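Local structure of hypothetical protein (Nostoc punctiforme, 2O62) at residues 200-212 / 218-230. The protein is of unknown function but belongs to the DUF3598 family, whose two calycin-like beta domains might bind a small hydrophobic molecule, as many calycins do. Numbering follows the deposited sequence.
With GOL (glycerol), chain J.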
ATOM      1  N   VAL A 200       8.488  14.135  -1.326  1.00 20.83           N
ATOM      2  CA  VAL A 200       9.752  14.028  -0.633  1.00 20.52           C
ATOM      3  C   VAL A 200      10.642  13.179  -1.524  1.00 20.08           C
ATOM      4  O   VAL A 200      10.289  12.043  -1.860  1.00 21.20           O
ATOM      5  CB  VAL A 200       9.585  13.384   0.749  1.00 20.46           C
ATOM      6  CG1 VAL A 200      10.918  13.215   1.447  1.00 21.75           C
ATOM      7  CG2 VAL A 200       8.577  14.226   1.597  1.00 21.02           C
ATOM      8  N   LEU A 201      11.806  13.711  -1.842  1.00 19.22           N
ATOM      9  CA  LEU A 201      12.704  13.101  -2.821  1.00 19.23           C
ATOM     10  C   LEU A 201      13.970  12.586  -2.153  1.00 17.96           C
ATOM     11  O   LEU A 201      14.732  13.362  -1.607  1.00 18.30           O
ATOM     12  CB  LEU A 201      13.065  14.123  -3.877  1.00 19.44           C
ATOM     13  CG  LEU A 201      14.050  13.637  -4.913  1.00 18.68           C
ATOM     14  CD1 LEU A 201      13.471  12.474  -5.689  1.00 21.73           C
ATOM     15  CD2 LEU A 201      14.493  14.769  -5.845  1.00 21.81           C
ATOM     16  N   PHE A 202      14.174  11.274  -2.230  1.00 18.18           N
ATOM     17  CA  PHE A 202      15.444  10.616  -1.848  1.00 18.26           C
ATOM     18  C   PHE A 202      16.202  10.187  -3.102  1.00 18.00           C
ATOM     19  O   PHE A 202      15.803   9.248  -3.775  1.00 17.72           O
ATOM     20  CB  PHE A 202      15.187   9.377  -0.994  1.00 16.93           C
ATOM     21  CG  PHE A 202      14.533   9.644   0.369  1.00 17.27           C
ATOM     22  CD1 PHE A 202      13.134   9.701   0.501  1.00 19.30           C
ATOM     23  CD2 PHE A 202      15.299   9.691   1.516  1.00 17.89           C
ATOM     24  CE1 PHE A 202      12.533   9.884   1.777  1.00 18.72           C
ATOM     25  CE2 PHE A 202      14.699   9.841   2.786  1.00 17.15           C
ATOM     26  CZ  PHE A 202      13.309   9.956   2.898  1.00 17.66           C
ATOM     27  N   ASP A 203      17.291  10.872  -3.423  1.00 17.73           N
ATOM     28  CA  ASP A 203      18.005  10.555  -4.662  1.00 18.86           C
ATOM     29  C   ASP A 203      19.538  10.499  -4.532  1.00 19.27           C
ATOM     30  O   ASP A 203      20.229  10.452  -5.549  1.00 19.64           O
ATOM     31  CB  ASP A 203      17.597  11.513  -5.797  1.00 18.71           C
ATOM     32  CG  ASP A 203      18.088  12.906  -5.569  1.00 21.35           C
ATOM     33  OD1 ASP A 203      18.662  13.155  -4.502  1.00 22.04           O
ATOM     34  OD2 ASP A 203      17.891  13.787  -6.439  1.00 29.21           O
ATOM     35  N   GLN A 204      20.070  10.475  -3.303  1.00 19.25           N
ATOM     36  CA  GLN A 204      21.511  10.469  -3.065  1.00 20.64           C
ATOM     37  C   GLN A 204      22.059   9.045  -2.934  1.00 19.38           C
ATOM     38  O   GLN A 204      23.072   8.687  -3.536  1.00 19.15           O
ATOM     39  CB  GLN A 204      21.816  11.283  -1.785  1.00 20.18           C
ATOM     40  CG  GLN A 204      23.258  11.709  -1.570  1.00 24.49           C
ATOM     41  CD  GLN A 204      23.401  12.695  -0.405  1.00 25.55           C
ATOM     42  OE1 GLN A 204      23.103  12.351   0.747  1.00 31.17           O
ATOM     43  NE2 GLN A 204      23.810  13.941  -0.707  1.00 27.49           N
ATOM     44  N   ASP A 205      21.365   8.246  -2.141  1.00 20.03           N
ATOM     45  CA  ASP A 205      21.863   6.954  -1.638  1.00 20.54           C
ATOM     46  C   ASP A 205      21.382   5.844  -2.561  1.00 19.38           C
ATOM     47  O   ASP A 205      20.220   5.804  -2.866  1.00 19.02           O
ATOM     48  CB  ASP A 205      21.258   6.826  -0.230  1.00 20.46           C
ATOM     49  CG  ASP A 205      21.740   5.636   0.552  1.00 22.63           C
ATOM     50  OD1 ASP A 205      22.091   4.619  -0.067  1.00 21.58           O
ATOM     51  OD2 ASP A 205      21.718   5.747   1.823  1.00 21.24           O
ATOM     52  N   PRO A 206      22.271   4.938  -3.019  1.00 20.30           N
ATOM     53  CA  PRO A 206      21.783   3.827  -3.849  1.00 19.90           C
ATOM     54  C   PRO A 206      20.815   2.882  -3.162  1.00 20.58           C
ATOM     55  O   PRO A 206      20.069   2.191  -3.862  1.00 20.44           O
ATOM     56  CB  PRO A 206      23.083   3.095  -4.240  1.00 20.48           C
ATOM     57  CG  PRO A 206      24.044   3.473  -3.185  1.00 21.12           C
ATOM     58  CD  PRO A 206      23.732   4.881  -2.860  1.00 20.52           C
ATOM     59  N   GLU A 207      20.785   2.857  -1.824  1.00 19.72           N
ATOM     60  CA  GLU A 207      19.786   2.067  -1.076  1.00 21.25           C
ATOM     61  C   GLU A 207      18.405   2.743  -0.922  1.00 22.29           C
ATOM     62  O   GLU A 207      17.477   2.160  -0.350  1.00 23.45           O
ATOM     63  CB  GLU A 207      20.307   1.713   0.350  1.00 22.07           C
ATOM     64  CG  GLU A 207      21.551   0.845   0.392  1.00 20.67           C
ATOM     65  CD  GLU A 207      21.337  -0.620  -0.076  1.00 26.15           C
ATOM     66  OE1 GLU A 207      20.183  -1.040  -0.104  1.00 26.32           O
ATOM     67  OE2 GLU A 207      22.332  -1.332  -0.375  1.00 28.40           O
ATOM     68  N   LYS A 208      18.288   4.006  -1.322  1.00 22.41           N
ATOM     69  CA  LYS A 208      17.006   4.700  -1.212  1.00 21.42           C
ATOM     70  C   LYS A 208      16.855   5.711  -2.314  1.00 20.82           C
ATOM     71  O   LYS A 208      17.249   6.863  -2.167  1.00 19.37           O
ATOM     72  CB  LYS A 208      16.837   5.346   0.174  1.00 22.42           C
ATOM     73  CG  LYS A 208      15.325   5.625   0.475  1.00 21.96           C
ATOM     74  CD  LYS A 208      15.053   5.832   1.957  1.00 22.76           C
ATOM     75  CE  LYS A 208      13.563   6.071   2.271  1.00 25.19           C
ATOM     76  NZ  LYS A 208      12.835   4.728   2.287  1.00 27.08           N
ATOM     77  N   GLN A 209      16.367   5.223  -3.460  1.00 20.57           N
ATOM     78  CA  GLN A 209      16.148   6.022  -4.682  1.00 20.63           C
ATOM     79  C   GLN A 209      14.653   6.102  -4.938  1.00 21.60           C
ATOM     80  O   GLN A 209      14.124   5.300  -5.688  1.00 21.53           O
ATOM     81  CB  GLN A 209      16.843   5.342  -5.854  1.00 20.86           C
ATOM     82  CG  GLN A 209      18.364   5.445  -5.777  1.00 21.07           C
ATOM     83  CD  GLN A 209      18.846   6.821  -6.038  1.00 22.31           C
ATOM     84  OE1 GLN A 209      18.573   7.386  -7.103  1.00 22.83           O
ATOM     85  NE2 GLN A 209      19.610   7.379  -5.097  1.00 22.75           N
ATOM     86  N   VAL A 210      13.968   7.023  -4.252  1.00 21.49           N
ATOM     87  CA  VAL A 210      12.498   6.971  -4.196  1.00 21.46           C
ATOM     88  C   VAL A 210      11.911   8.333  -4.083  1.00 21.04           C
ATOM     89  O   VAL A 210      12.596   9.290  -3.697  1.00 19.51           O
ATOM     90  CB  VAL A 210      11.926   6.092  -3.050  1.00 22.28           C
ATOM     91  CG1 VAL A 210      12.373   4.673  -3.141  1.00 23.43           C
ATOM     92  CG2 VAL A 210      12.245   6.668  -1.690  1.00 22.79           C
ATOM     93  N   GLN A 211      10.656   8.457  -4.499  1.00 21.09           N
ATOM     94  CA  GLN A 211       9.880   9.654  -4.192  1.00 22.38           C
ATOM     95  C   GLN A 211       8.803   9.223  -3.246  1.00 21.84           C
ATOM     96  O   GLN A 211       8.229   8.164  -3.419  1.00 22.37           O
ATOM     97  CB  GLN A 211       9.260  10.326  -5.433  1.00 22.82           C
ATOM     98  CG  GLN A 211       8.161   9.540  -6.192  1.00 24.77           C
ATOM     99  CD  GLN A 211       7.225  10.502  -6.985  1.00 26.31           C
ATOM    100  OE1 GLN A 211       7.717  11.289  -7.786  1.00 28.79           O
ATOM    101  NE2 GLN A 211       5.886  10.481  -6.694  1.00 24.06           N
ATOM    102  N   VAL A 212       8.486  10.055  -2.260  1.00 20.22           N
ATOM    103  CA  VAL A 212       7.329   9.739  -1.389  1.00 20.87           C
ATOM    104  C   VAL A 212       6.287  10.790  -1.648  1.00 20.79           C
ATOM    105  O   VAL A 212       6.608  11.957  -1.641  1.00 21.06           O
ATOM    106  CB  VAL A 212       7.704   9.757   0.092  1.00 20.46           C
ATOM    107  CG1 VAL A 212       6.513   9.339   0.931  1.00 24.46           C
ATOM    108  CG2 VAL A 212       8.881   8.864   0.351  1.00 20.87           C
ATOM    109  N   GLY A 218      -4.607  10.326   5.059  1.00 19.12           N
ATOM    110  CA  GLY A 218      -3.373   9.929   5.768  1.00 19.26           C
ATOM    111  C   GLY A 218      -2.514   8.942   4.993  1.00 19.71           C
ATOM    112  O   GLY A 218      -1.604   8.319   5.547  1.00 19.54           O
ATOM    113  N   ALA A 219      -2.741   8.863   3.668  1.00 20.13           N
ATOM    114  CA  ALA A 219      -2.031   7.936   2.794  1.00 19.71           C
ATOM    115  C   ALA A 219      -0.710   8.477   2.258  1.00 19.32           C
ATOM    116  O   ALA A 219      -0.538   9.683   2.041  1.00 18.41           O
ATOM    117  CB  ALA A 219      -2.904   7.547   1.649  1.00 20.71           C
ATOM    118  N   SER A 220       0.229   7.578   2.027  1.00 20.05           N
ATOM    119  CA  SER A 220       1.438   7.910   1.332  1.00 20.09           C
ATOM    120  C   SER A 220       1.766   6.819   0.328  1.00 20.65           C
ATOM    121  O   SER A 220       1.371   5.651   0.495  1.00 20.45           O
ATOM    122  CB  SER A 220       2.605   8.137   2.313  1.00 21.34           C
ATOM    123  OG  SER A 220       2.834   7.017   3.120  1.00 19.95           O
ATOM    124  N   ALA A 221       2.446   7.212  -0.731  1.00 20.57           N
ATOM    125  CA  ALA A 221       2.966   6.253  -1.686  1.00 20.98           C
ATOM    126  C   ALA A 221       4.472   6.459  -1.842  1.00 21.20           C
ATOM    127  O   ALA A 221       4.920   7.568  -2.106  1.00 20.76           O
ATOM    128  CB  ALA A 221       2.297   6.447  -3.013  1.00 23.17           C
ATOM    129  N   THR A 222       5.254   5.391  -1.735  1.00 21.87           N
ATOM    130  CA  THR A 222       6.705   5.464  -1.963  1.00 22.13           C
ATOM    131  C   THR A 222       7.028   4.667  -3.232  1.00 22.70           C
ATOM    132  O   THR A 222       6.676   3.498  -3.333  1.00 24.39           O
ATOM    133  CB  THR A 222       7.502   4.972  -0.712  1.00 22.92           C
ATOM    134  OG1 THR A 222       7.183   5.831   0.387  1.00 23.80           O
ATOM    135  CG2 THR A 222       8.997   5.005  -0.945  1.00 24.46           C
ATOM    136  N   SER A 223       7.642   5.340  -4.194  1.00 22.31           N
ATOM    137  CA  SER A 223       7.848   4.851  -5.543  1.00 22.71           C
ATOM    138  C   SER A 223       9.316   4.916  -5.931  1.00 22.64           C
ATOM    139  O   SER A 223       9.942   5.962  -5.737  1.00 23.59           O
ATOM    140  CB  SER A 223       7.107   5.694  -6.570  1.00 22.29           C
ATOM    141  OG  SER A 223       5.709   5.729  -6.252  1.00 23.07           O
ATOM    142  N   PRO A 224       9.838   3.834  -6.557  1.00 23.34           N
ATOM    143  CA  PRO A 224      11.156   3.920  -7.200  1.00 23.55           C
ATOM    144  C   PRO A 224      11.256   5.136  -8.139  1.00 22.77           C
ATOM    145  O   PRO A 224      10.310   5.441  -8.827  1.00 23.02           O
ATOM    146  CB  PRO A 224      11.238   2.602  -7.996  1.00 24.11           C
ATOM    147  CG  PRO A 224      10.246   1.685  -7.361  1.00 25.53           C
ATOM    148  CD  PRO A 224       9.214   2.508  -6.735  1.00 23.83           C
ATOM    149  N   LEU A 225      12.374   5.855  -8.147  1.00 23.25           N
ATOM    150  CA  LEU A 225      12.531   6.931  -9.116  1.00 23.03           C
ATOM    151  C   LEU A 225      12.542   6.387 -10.552  1.00 23.00           C
ATOM    152  O   LEU A 225      12.112   7.064 -11.478  1.00 22.10           O
ATOM    153  CB  LEU A 225      13.810   7.732  -8.849  1.00 22.74           C
ATOM    154  CG  LEU A 225      13.754   8.521  -7.527  1.00 24.49           C
ATOM    155  CD1 LEU A 225      15.115   9.166  -7.194  1.00 24.04           C
ATOM    156  CD2 LEU A 225      12.617   9.559  -7.544  1.00 25.27           C
ATOM    157  N   LYS A 226      13.087   5.190 -10.734  1.00 24.25           N
ATOM    158  CA  LYS A 226      13.063   4.534 -12.041  1.00 25.69           C
ATOM    159  C   LYS A 226      13.211   3.078 -11.815  1.00 24.53           C
ATOM    160  O   LYS A 226      14.129   2.655 -11.122  1.00 24.88           O
ATOM    161  CB  LYS A 226      14.189   4.975 -12.964  1.00 26.69           C
ATOM    162  CG  LYS A 226      14.045   4.402 -14.440  1.00 27.32           C
ATOM    163  CD  LYS A 226      15.002   5.010 -15.435  1.00 29.68           C
ATOM    164  CE  LYS A 226      14.565   4.819 -16.920  1.00 32.58           C
ATOM    165  NZ  LYS A 226      14.384   3.400 -17.259  1.00 34.88           N
ATOM    166  N   VAL A 227      12.317   2.308 -12.397  1.00 23.92           N
ATOM    167  CA  VAL A 227      12.458   0.877 -12.404  1.00 24.82           C
ATOM    168  C   VAL A 227      13.609   0.502 -13.333  1.00 25.74           C
ATOM    169  O   VAL A 227      13.567   0.803 -14.515  1.00 24.93           O
ATOM    170  CB  VAL A 227      11.149   0.219 -12.848  1.00 24.38           C
ATOM    171  CG1 VAL A 227      11.313  -1.269 -12.945  1.00 25.90           C
ATOM    172  CG2 VAL A 227      10.072   0.571 -11.902  1.00 26.20           C
ATOM    173  N   GLN A 228      14.657  -0.120 -12.778  1.00 26.96           N
ATOM    174  CA  GLN A 228      15.874  -0.488 -13.523  1.00 27.60           C
ATOM    175  C   GLN A 228      15.917  -2.001 -13.740  1.00 26.95           C
ATOM    176  O   GLN A 228      15.489  -2.761 -12.900  1.00 26.64           O
ATOM    177  CB  GLN A 228      17.159  -0.070 -12.766  1.00 28.82           C
ATOM    178  CG  GLN A 228      17.219   1.384 -12.200  1.00 31.41           C
ATOM    179  CD  GLN A 228      17.877   2.403 -13.151  1.00 35.04           C
ATOM    180  OE1 GLN A 228      18.111   2.133 -14.338  1.00 35.26           O
ATOM    181  NE2 GLN A 228      18.165   3.595 -12.618  1.00 36.53           N
ATOM    182  N   LEU A 229      16.481  -2.432 -14.846  1.00 26.28           N
ATOM    183  CA  LEU A 229      16.779  -3.850 -15.028  1.00 26.88           C
ATOM    184  C   LEU A 229      17.786  -4.328 -13.976  1.00 24.85           C
ATOM    185  O   LEU A 229      18.721  -3.599 -13.595  1.00 22.66           O
ATOM    186  CB  LEU A 229      17.347  -4.146 -16.430  1.00 27.50           C
ATOM    187  CG  LEU A 229      16.338  -4.197 -17.575  1.00 31.18           C
ATOM    188  CD1 LEU A 229      15.903  -2.774 -17.925  1.00 35.62           C
ATOM    189  CD2 LEU A 229      16.906  -4.884 -18.790  1.00 30.25           C
ATOM    190  N   ARG A 230      17.577  -5.563 -13.538  1.00 24.47           N
ATOM    191  CA  ARG A 230      18.459  -6.269 -12.603  1.00 24.42           C
ATOM    192  C   ARG A 230      18.657  -5.552 -11.301  1.00 23.26           C
ATOM    193  O   ARG A 230      19.730  -5.598 -10.738  1.00 23.55           O
ATOM    194  CB  ARG A 230      19.818  -6.582 -13.227  1.00 24.74           C
ATOM    195  CG  ARG A 230      19.750  -7.737 -14.199  1.00 26.93           C
ATOM    196  CD  ARG A 230      21.080  -8.432 -14.385  1.00 28.00           C
ATOM    197  NE  ARG A 230      21.553  -9.220 -13.221  1.00 27.86           N
ATOM    198  CZ  ARG A 230      22.782  -9.743 -13.195  1.00 28.49           C
ATOM    199  NH1 ARG A 230      23.586  -9.537 -14.229  1.00 26.56           N
ATOM    200  NH2 ARG A 230      23.229 -10.446 -12.161  1.00 28.45           N
TER
HETATM  201  C1  GOL J 277       8.760   8.356 -11.111  1.00 37.10           C
HETATM  202  O1  GOL J 277       8.987   7.104 -10.521  1.00 24.56           O
HETATM  203  C2  GOL J 277       9.216   9.543 -10.284  1.00 40.24           C
HETATM  204  O2  GOL J 277       8.162  10.481 -10.213  1.00 44.95           O
HETATM  205  C3  GOL J 277      10.358  10.247 -11.013  1.00 44.13           C
HETATM  206  O3  GOL J 277      11.326   9.312 -11.448  1.00 45.73           O
HETATM  207  O   HOH W   1      14.924   4.013  -8.691  1.00 21.79           O
HETATM  208  O   HOH W   2       5.184   8.237  -5.032  1.00 16.14           O
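Q211 and S223 face each other as a hydrogen-bonded pair of an antiparallel beta hairpin, strands 210-214 and 219-224 of the C-terminal calycin-type barrel. Q211 N gives its proton to S223 O at 2.9 Å, in the carbonyl plane, and S223 N returns one to Q211 O. Where the second strand ends, L225 N still reaches Q209 O, 3.1 Å away, but from above the carbonyl plane.

L225 suits this strand end because its branched tip can span strands 199-202 and 210-214. Its CB lies near Q209 O and its CG against V210 N; beyond the fork, CD1 meets F202 O and D203 CB, while CD2 touches L201 CD1 at 3.6 Å, the two leucines crossing at about a right angle. With CG anti to its carbonyl carbon (chi1 -67°), the chain leans over 200-212. On the sheet face away from L225, T222 sets its CG2 3.7 Å from V210 CG2 and its OG1 against both methyls of V212, beta-branched residues well fitted to extended strands.

Q211 passes its CG by S223 CB and ends in an amide that donates through NE2 and accepts through OE1. NE2 binds P25 O and a water shared with A221 O and S223 OG; with the bond from S223 OG to Q109, this ties the barrel face to the N-terminal domain. A leucine in place of Q211 would probably leave that water and P25 O without their amide donor. Q211 OE1 accepts from O2 of a glycerol, probably from the crystallisation liquor, at 2.6 Å.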